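Local coordinates for protein phosphoribosylglycinamide synthetase (Anaerococcus prevotii, PDB 4DIM) that probably binds ATP and a metal ion and acts as a ligase of the ATP-grasp type, at residues N40-K43 with P44-N47; P60-V63 with E64-K68. One frame throughout, in Å; residues are numbered along the deposited sequence.

How the contacts relate
Running from the N terminus, the chain leaves strand 32-37 of a four-stranded parallel sheet and reaches contact 1, where the loop 40-43 turns into helix 43-48. It then forms strand 51-54, an outermost strand of that sheet, and enters contact 2, which lies along helix 60-66. Each contact joins directly consecutive segments and so closes only a helical turn or two. The two are in series, neither nested nor crossed, with centres 22 Å apart and nearest atoms about 13 Å apart. Contact 1 sets a helix start beside the loop at Ala-15 and helix 20-29; contact 2 borders helix 84-94.

Contact 1: residues N40-K43 with P44-N47; sequences NAHK and PCLN
Pro-44 lies over one face of the His-42 imidazole: its CD stands 3.8 Å from the ring centroid and 25° off the ring normal, which makes this a CH-pi contact. The proline atom is displaced toward the ring's rim, and the closest pair is His-42 ND1 with Pro-44 CD at 3.5 Å. Pro-44 CG reaches the same side of the ring, 3.6 Å from His-42 CE1. The imidazole gets there because CG is turned anti to the His-42 backbone N (chi1 -151°). Cys-45 takes a different approach, its SG meeting the ring at the edge, 3.9 Å from His-42 ND1. With chi1 near -67°, that sulfur sits beside its own backbone N and also faces Ala-15 and helix 20-29.

His-42 is the N-cap residue, at the junction where the loop after strand 32-37 becomes helix 43-48. Its carbonyl accepts a hydrogen bond from Leu-46 N at 3.2 Å, and Lys-43 O accepts one from Asn-47 N. The His-42 side chain also touches Arg-17, within a glycine-rich segment resembling the GxGxxG pattern of Rossmann-type folds. An alanine in place of His-42 would remove the imidazole and is likely to leave Pro-44 CD and Cys-45 SG without their aromatic neighbour.

Leu-46 folds its branch back over the first turn, CG lying 3.3 Å from His-42 O, while Leu-46 CD2 makes a looser apolar contact with Ala-41 CB at 4.5 Å.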
ATOM      1  N   ASN A  40     -10.936 -18.542   8.397  1.00139.75           N
ATOM      2  CA  ASN A  40      -9.573 -18.995   8.121  1.00140.23           C
ATOM      3  C   ASN A  40      -8.657 -17.791   7.838  1.00144.69           C
ATOM      4  O   ASN A  40      -8.812 -17.099   6.819  1.00144.17           O
ATOM      5  CB  ASN A  40      -9.595 -20.001   6.949  1.00142.65           C
ATOM      6  CG  ASN A  40     -10.698 -21.059   7.036  1.00149.70           C
ATOM      7  OD1 ASN A  40     -11.414 -21.307   6.055  1.00145.99           O
ATOM      8  ND2 ASN A  40     -10.881 -21.709   8.198  1.00128.88           N
ATOM      9  N   ALA A  41      -7.730 -17.523   8.783  1.00140.99           N
ATOM     10  CA  ALA A  41      -6.774 -16.405   8.721  1.00137.97           C
ATOM     11  C   ALA A  41      -5.379 -16.871   9.162  1.00142.57           C
ATOM     12  O   ALA A  41      -5.189 -18.063   9.424  1.00144.93           O
ATOM     13  CB  ALA A  41      -7.256 -15.279   9.615  1.00137.08           C
ATOM     14  N   HIS A  42      -4.413 -15.947   9.262  1.00136.53           N
ATOM     15  CA  HIS A  42      -3.051 -16.312   9.654  1.00136.90           C
ATOM     16  C   HIS A  42      -2.975 -16.727  11.134  1.00139.87           C
ATOM     17  O   HIS A  42      -3.401 -15.958  11.987  1.00138.31           O
ATOM     18  CB  HIS A  42      -2.109 -15.148   9.392  1.00136.34           C
ATOM     19  CG  HIS A  42      -0.714 -15.574   9.101  1.00141.47           C
ATOM     20  ND1 HIS A  42       0.350 -15.120   9.855  1.00143.50           N
ATOM     21  CD2 HIS A  42      -0.246 -16.368   8.115  1.00145.19           C
ATOM     22  CE1 HIS A  42       1.432 -15.654   9.308  1.00144.28           C
ATOM     23  NE2 HIS A  42       1.117 -16.418   8.262  1.00145.75           N
ATOM     24  N   LYS A  43      -2.425 -17.932  11.428  1.00136.65           N
ATOM     25  CA  LYS A  43      -2.323 -18.483  12.790  1.00136.93           C
ATOM     26  C   LYS A  43      -1.412 -17.615  13.718  1.00138.04           C
ATOM     27  O   LYS A  43      -1.910 -17.188  14.765  1.00137.20           O
ATOM     28  CB  LYS A  43      -1.861 -19.955  12.757  1.00142.32           C
ATOM     29  CG  LYS A  43      -2.912 -20.913  12.162  1.00156.16           C
ATOM     30  CD  LYS A  43      -2.353 -22.330  11.913  1.00165.60           C
ATOM     31  CE  LYS A  43      -2.943 -23.050  10.713  1.00173.32           C
ATOM     32  NZ  LYS A  43      -4.261 -23.673  11.002  1.00183.14           N
ATOM     33  N   PRO A  44      -0.146 -17.257  13.353  1.00132.93           N
ATOM     34  CA  PRO A  44       0.666 -16.374  14.230  1.00131.54           C
ATOM     35  C   PRO A  44      -0.002 -15.031  14.606  1.00132.60           C
ATOM     36  O   PRO A  44       0.252 -14.539  15.708  1.00132.62           O
ATOM     37  CB  PRO A  44       1.935 -16.126  13.413  1.00132.86           C
ATOM     38  CG  PRO A  44       2.033 -17.262  12.504  1.00139.09           C
ATOM     39  CD  PRO A  44       0.633 -17.699  12.181  1.00134.85           C
ATOM     40  N   CYS A  45      -0.860 -14.443  13.722  1.00126.07           N
ATOM     41  CA  CYS A  45      -1.632 -13.226  14.049  1.00123.43           C
ATOM     42  C   CYS A  45      -2.662 -13.586  15.128  1.00130.62           C
ATOM     43  O   CYS A  45      -2.799 -12.860  16.115  1.00129.35           O
ATOM     44  CB  CYS A  45      -2.316 -12.634  12.812  1.00121.20           C
ATOM     45  SG  CYS A  45      -1.186 -11.967  11.549  1.00122.88           S
ATOM     46  N   LEU A  46      -3.366 -14.739  14.943  1.00131.17           N
ATOM     47  CA  LEU A  46      -4.383 -15.251  15.880  1.00133.02           C
ATOM     48  C   LEU A  46      -3.751 -15.691  17.199  1.00135.81           C
ATOM     49  O   LEU A  46      -4.418 -15.650  18.236  1.00136.98           O
ATOM     50  CB  LEU A  46      -5.178 -16.436  15.277  1.00134.89           C
ATOM     51  CG  LEU A  46      -5.964 -16.187  13.973  1.00138.97           C
ATOM     52  CD1 LEU A  46      -6.858 -17.379  13.644  1.00143.82           C
ATOM     53  CD2 LEU A  46      -6.768 -14.900  14.029  1.00137.94           C
ATOM     54  N   ASN A  47      -2.483 -16.117  17.165  1.00129.45           N
ATOM     55  CA  ASN A  47      -1.780 -16.505  18.379  1.00130.12           C
ATOM     56  C   ASN A  47      -1.249 -15.245  19.093  1.00129.26           C
ATOM     57  O   ASN A  47      -0.998 -15.298  20.296  1.00130.95           O
ATOM     58  CB  ASN A  47      -0.691 -17.527  18.069  1.00133.69           C
ATOM     59  CG  ASN A  47      -1.290 -18.866  17.631  1.00145.59           C
ATOM     60  OD1 ASN A  47      -2.171 -19.438  18.301  1.00120.25           O
ATOM     61  ND2 ASN A  47      -0.842 -19.404  16.496  1.00140.37           N
TER

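Contact 2: residues P60-V63 with E64-K68; sequences PDEV and EQKVK
Between Glu-62 and Lys-66 the contact is made by the end methylenes of Lys-66, which lie against the carboxylate and CG of Glu-62. Lys-66 CE lies 3.3 Å from Glu-62 OE1 and also packs against the carbon chain of Glu-62, 3.6 Å from its CG. The two chains meet at a slant. Glu-62 holds CG anti to its backbone N (chi1 -173°) and is extended beyond it, whereas Lys-66 runs straight to CE and bends at its last torsion (chi4 -80°). That final bend leaves the charged atoms apart, Glu-62 OE1 to Lys-66 NZ being 4.7 Å. Each polar end has another partner: Glu-62 OE1 accepts a hydrogen bond from Asp-56 N, and Lys-66 NZ makes a weak one to Tyr-54 O.

Like charges come near each other about one turn apart on the helix, where Asp-61 OD2 and Glu-64 OE1 are 4.4 Å from each other. The salt bridge from Asp-61 OD1 to Arg-89 probably offsets this repulsion.

Apolar packing is slight within the segment. Val-63 CG1 and Val-67 CG1 approach to 4.2 Å, and the same Val-67 methyl lies against Val-63 O. Val-63 is buried and also touches Ile-90 of helix 84-94.

Backbone hydrogen bonds tie the turns together. Glu-64 N donates to Pro-60 O at 3.1 Å, and Lys-66 N to Glu-62 O. The bonds from Gln-65 N to Asp-61 O and from Val-67 N to Val-63 O are weak. This i to i+4 ladder is that of an alpha-helix, here the short helix 60-66 that follows strand 51-54 and leads toward strand 74-76 of the parallel sheet.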
ATOM      1  N   PRO A  60     -18.901  -2.516   5.383  1.00 96.26           N
ATOM      2  CA  PRO A  60     -18.926  -1.487   6.433  1.00 97.22           C
ATOM      3  C   PRO A  60     -20.172  -1.513   7.283  1.00105.50           C
ATOM      4  O   PRO A  60     -20.072  -1.169   8.458  1.00105.60           O
ATOM      5  CB  PRO A  60     -18.802  -0.161   5.660  1.00 98.08           C
ATOM      6  CG  PRO A  60     -19.104  -0.463   4.289  1.00102.29           C
ATOM      7  CD  PRO A  60     -18.711  -1.891   4.057  1.00 97.16           C
ATOM      8  N   ASP A  61     -21.323  -1.926   6.702  1.00105.96           N
ATOM      9  CA  ASP A  61     -22.599  -2.008   7.432  1.00109.89           C
ATOM     10  C   ASP A  61     -22.580  -3.145   8.475  1.00110.81           C
ATOM     11  O   ASP A  61     -22.962  -2.911   9.617  1.00112.08           O
ATOM     12  CB  ASP A  61     -23.787  -2.178   6.470  1.00115.17           C
ATOM     13  CG  ASP A  61     -24.318  -0.856   5.937  1.00130.13           C
ATOM     14  OD1 ASP A  61     -23.838  -0.411   4.869  1.00130.20           O
ATOM     15  OD2 ASP A  61     -25.133  -0.216   6.640  1.00138.17           O
ATOM     16  N   GLU A  62     -22.119  -4.346   8.099  1.00104.07           N
ATOM     17  CA  GLU A  62     -22.004  -5.472   9.040  1.00103.87           C
ATOM     18  C   GLU A  62     -21.064  -5.136  10.178  1.00106.99           C
ATOM     19  O   GLU A  62     -21.357  -5.406  11.330  1.00107.66           O
ATOM     20  CB  GLU A  62     -21.478  -6.719   8.321  1.00103.58           C
ATOM     21  CG  GLU A  62     -21.488  -7.987   9.160  1.00114.79           C
ATOM     22  CD  GLU A  62     -20.447  -8.989   8.714  1.00129.72           C
ATOM     23  OE1 GLU A  62     -19.304  -8.912   9.219  1.00130.39           O
ATOM     24  OE2 GLU A  62     -20.749  -9.810   7.817  1.00114.15           O
ATOM     25  N   VAL A  63     -19.917  -4.559   9.834  1.00102.71           N
ATOM     26  CA  VAL A  63     -18.879  -4.201  10.783  1.00100.33           C
ATOM     27  C   VAL A  63     -19.388  -3.216  11.814  1.00104.37           C
ATOM     28  O   VAL A  63     -19.118  -3.418  12.989  1.00104.44           O
ATOM     29  CB  VAL A  63     -17.653  -3.655  10.029  1.00101.18           C
ATOM     30  CG1 VAL A  63     -16.711  -2.887  10.956  1.00100.36           C
ATOM     31  CG2 VAL A  63     -16.913  -4.801   9.356  1.00 99.22           C
ATOM     32  N   GLU A  64     -20.095  -2.160  11.381  1.00101.32           N
ATOM     33  CA  GLU A  64     -20.659  -1.125  12.254  1.00103.44           C
ATOM     34  C   GLU A  64     -21.546  -1.759  13.352  1.00111.05           C
ATOM     35  O   GLU A  64     -21.509  -1.339  14.509  1.00112.16           O
ATOM     36  CB  GLU A  64     -21.472  -0.136  11.391  1.00106.52           C
ATOM     37  CG  GLU A  64     -22.071   1.061  12.110  1.00117.85           C
ATOM     38  CD  GLU A  64     -23.342   1.608  11.482  1.00133.57           C
ATOM     39  OE1 GLU A  64     -23.446   1.613  10.233  1.00112.63           O
ATOM     40  OE2 GLU A  64     -24.217   2.075  12.246  1.00132.00           O
ATOM     41  N   GLN A  65     -22.321  -2.775  12.980  1.00109.32           N
ATOM     42  CA  GLN A  65     -23.201  -3.473  13.908  1.00113.62           C
ATOM     43  C   GLN A  65     -22.392  -4.296  14.906  1.00118.16           C
ATOM     44  O   GLN A  65     -22.632  -4.230  16.110  1.00121.46           O
ATOM     45  CB  GLN A  65     -24.192  -4.396  13.144  1.00116.61           C
ATOM     46  CG  GLN A  65     -25.546  -3.763  12.746  1.00136.89           C
ATOM     47  CD  GLN A  65     -25.515  -2.293  12.361  1.00154.13           C
ATOM     48  OE1 GLN A  65     -25.190  -1.920  11.222  1.00149.58           O
ATOM     49  NE2 GLN A  65     -25.903  -1.422  13.290  1.00140.64           N
ATOM     50  N   LYS A  66     -21.440  -5.063  14.405  1.00111.49           N
ATOM     51  CA  LYS A  66     -20.646  -5.972  15.220  1.00110.05           C
ATOM     52  C   LYS A  66     -19.733  -5.282  16.269  1.00112.42           C
ATOM     53  O   LYS A  66     -19.415  -5.951  17.250  1.00113.52           O
ATOM     54  CB  LYS A  66     -19.803  -6.902  14.311  1.00109.33           C
ATOM     55  CG  LYS A  66     -20.657  -7.970  13.614  1.00120.75           C
ATOM     56  CD  LYS A  66     -19.842  -8.929  12.756  1.00132.49           C
ATOM     57  CE  LYS A  66     -20.673 -10.002  12.063  1.00147.24           C
ATOM     58  NZ  LYS A  66     -21.027 -11.141  12.959  1.00159.36           N
ATOM     59  N   VAL A  67     -19.372  -3.979  16.114  1.00105.80           N
ATOM     60  CA  VAL A  67     -18.434  -3.272  17.010  1.00103.55           C
ATOM     61  C   VAL A  67     -19.090  -2.565  18.194  1.00109.69           C
ATOM     62  O   VAL A  67     -18.390  -2.093  19.096  1.00110.21           O
ATOM     63  CB  VAL A  67     -17.568  -2.254  16.239  1.00104.35           C
ATOM     64  CG1 VAL A  67     -16.765  -2.957  15.156  1.00100.96           C
ATOM     65  CG2 VAL A  67     -18.389  -1.092  15.653  1.00105.11           C
ATOM     66  N   LYS A  68     -20.397  -2.455  18.190  1.00108.47           N
ATOM     67  CA  LYS A  68     -21.091  -1.767  19.277  1.00112.42           C
ATOM     68  C   LYS A  68     -20.897  -2.483  20.621  1.00117.67           C
ATOM     69  O   LYS A  68     -20.720  -1.814  21.651  1.00116.67           O
ATOM     70  CB  LYS A  68     -22.589  -1.591  18.955  1.00117.81           C
ATOM     71  CG  LYS A  68     -22.902  -0.221  18.300  1.00138.67           C
ATOM     72  CD  LYS A  68     -22.876   0.983  19.307  1.00151.00           C
ATOM     73  CE  LYS A  68     -23.039   2.333  18.633  1.00160.68           C
ATOM     74  NZ  LYS A  68     -22.557   3.462  19.478  1.00165.55           N
TER